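Local coordinates for stage III sporulation protein AF (Bacillus subtilis, PDB 6DCS) that is a component of a channel essential for sporulation, probably of a secretion-system kind, this chain being its ring-building-motif domain, at residues Thr57-Met62 with Thr114-Gly119. Sequence-based numbering, arbitrary orientation.
Sequences TISVYM and TVHMEG
A beta-alpha-beta crossover is closed where Ser-59, Val-60 and Tyr-61 of strand 55-63 pair in parallel with Thr-114, Val-115 and His-116 of strand 113-116, helix 81-106 lying in the connection. The ladder shows how parallel strands share their bonds: Thr-114 and His-116 on one side and Val-60 on the other each use both N-H and C=O, while Ser-59 and Tyr-61 turn their backbone groups to strand 37-45. Thr-114 N gives to Ile-58 O at 2.9 Å, and Thr-114 O takes the N-H of Val-60. The next rung repeats the step, from His-116 N to Val-60 O and from Met-62 N to His-116 O at 3.0 Å. The axes of the two short segments run at 22° to each other, 4.7 Å apart at their closest, and pairing ends beyond His-116, where the chain leaves as a loop.

On one face, Tyr-61 and His-116 point the same way. CG of both stands beside the backbone N and anti to the carbonyl carbon (chi1 -65° for Tyr-61), and the register puts the two side by side. Their planes are only 16° apart but slid past each other, with centroids 4.7 Å apart and little overlap. His-116 CD2 sits over a face of the tyrosine ring, 3.5 Å from CZ, while His-116 CB lies beside CD2 and CE2 of Tyr-61. The phenol OH reaches on to Lys-42, and Arg-40 adds a cation-pi contact, both from strand 37-45.

The other face is apolar and turns toward helix 81-106. Met-62 CB touches Met-117 SD at 3.8 Å, and Met-62 CG approaches Val-115 CG1, with both methionines resting on Ile-98. A three-stranded sheet with two helices, its crossover strands paired in parallel, is the plan of the ring-building motif of secretion systems.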
# COMPACT_ATOMS: atom_id res chain seq x y z
N THR A 57 -1.59 5.20 -10.48
CA THR A 57 -2.04 4.44 -9.32
C THR A 57 -0.85 3.96 -8.51
O THR A 57 0.29 3.94 -8.99
CB THR A 57 -2.91 3.20 -9.63
OG1 THR A 57 -2.08 2.16 -10.18
CG2 THR A 57 -4.07 3.49 -10.54
N ILE A 58 -1.14 3.58 -7.26
CA ILE A 58 -0.18 3.16 -6.26
C ILE A 58 -0.83 2.13 -5.35
O ILE A 58 -1.72 2.46 -4.56
CB ILE A 58 0.32 4.34 -5.41
CG1 ILE A 58 0.71 5.52 -6.30
CG2 ILE A 58 1.47 3.89 -4.53
CD1 ILE A 58 1.05 6.75 -5.57
N SER A 59 -0.37 0.88 -5.43
CA SER A 59 -0.82 -0.16 -4.53
C SER A 59 0.21 -0.40 -3.42
O SER A 59 1.42 -0.49 -3.69
CB SER A 59 -1.08 -1.44 -5.29
OG SER A 59 -2.39 -1.38 -5.81
N VAL A 60 -0.27 -0.51 -2.18
CA VAL A 60 0.60 -0.72 -1.03
C VAL A 60 0.15 -1.94 -0.22
O VAL A 60 -1.02 -2.04 0.16
CB VAL A 60 0.64 0.50 -0.11
CG1 VAL A 60 1.76 0.32 0.89
CG2 VAL A 60 0.83 1.77 -0.93
N TYR A 61 1.09 -2.82 0.07
CA TYR A 61 0.82 -4.05 0.80
C TYR A 61 1.53 -3.93 2.14
O TYR A 61 2.76 -3.81 2.18
CB TYR A 61 1.30 -5.27 -0.01
CG TYR A 61 0.52 -5.47 -1.33
CD1 TYR A 61 0.81 -4.71 -2.46
CD2 TYR A 61 -0.51 -6.40 -1.42
CE1 TYR A 61 0.08 -4.88 -3.64
CE2 TYR A 61 -1.22 -6.56 -2.58
CZ TYR A 61 -0.93 -5.80 -3.70
OH TYR A 61 -1.68 -5.99 -4.88
N MET A 62 0.74 -3.92 3.22
CA MET A 62 1.23 -3.60 4.56
C MET A 62 1.48 -4.89 5.33
O MET A 62 0.65 -5.80 5.28
CB MET A 62 0.24 -2.72 5.31
CG MET A 62 0.27 -1.26 4.88
SD MET A 62 1.89 -0.57 4.51
CE MET A 62 2.53 -0.29 6.17
N THR A 114 -4.29 2.59 -3.28
CA THR A 114 -4.96 1.42 -2.74
C THR A 114 -4.08 0.87 -1.64
O THR A 114 -2.87 0.75 -1.83
CB THR A 114 -5.21 0.35 -3.81
OG1 THR A 114 -5.87 0.94 -4.94
CG2 THR A 114 -6.10 -0.78 -3.25
N VAL A 115 -4.67 0.51 -0.51
CA VAL A 115 -3.94 -0.08 0.59
C VAL A 115 -4.44 -1.50 0.75
O VAL A 115 -5.62 -1.71 1.08
CB VAL A 115 -4.11 0.72 1.90
CG1 VAL A 115 -3.43 -0.01 3.06
CG2 VAL A 115 -3.57 2.11 1.75
N HIS A 116 -3.57 -2.48 0.52
CA HIS A 116 -3.90 -3.89 0.74
C HIS A 116 -3.34 -4.34 2.09
O HIS A 116 -2.15 -4.18 2.37
CB HIS A 116 -3.37 -4.77 -0.40
CG HIS A 116 -4.07 -4.55 -1.71
ND1 HIS A 116 -5.33 -5.06 -1.98
CD2 HIS A 116 -3.71 -3.86 -2.81
CE1 HIS A 116 -5.70 -4.69 -3.19
NE2 HIS A 116 -4.73 -3.97 -3.72
N MET A 117 -4.21 -4.89 2.92
CA MET A 117 -3.92 -5.12 4.32
C MET A 117 -3.58 -6.59 4.56
O MET A 117 -4.29 -7.33 5.25
CB MET A 117 -5.11 -4.70 5.18
CG MET A 117 -4.86 -3.49 6.07
SD MET A 117 -3.20 -3.38 6.73
CE MET A 117 -3.05 -4.99 7.53
N GLU A 118 -2.47 -7.03 3.99
CA GLU A 118 -2.13 -8.44 4.15
C GLU A 118 -1.53 -8.66 5.53
O GLU A 118 -0.97 -7.74 6.15
CB GLU A 118 -1.20 -8.91 3.03
CG GLU A 118 -1.87 -9.86 1.98
CD GLU A 118 -2.51 -11.15 2.55
OE1 GLU A 118 -2.83 -11.22 3.77
OE2 GLU A 118 -2.69 -12.11 1.77
N GLY A 119 -1.68 -9.88 6.04
CA GLY A 119 -1.66 -10.05 7.47
C GLY A 119 -2.96 -9.57 8.09
O GLY A 119 -2.98 -9.17 9.26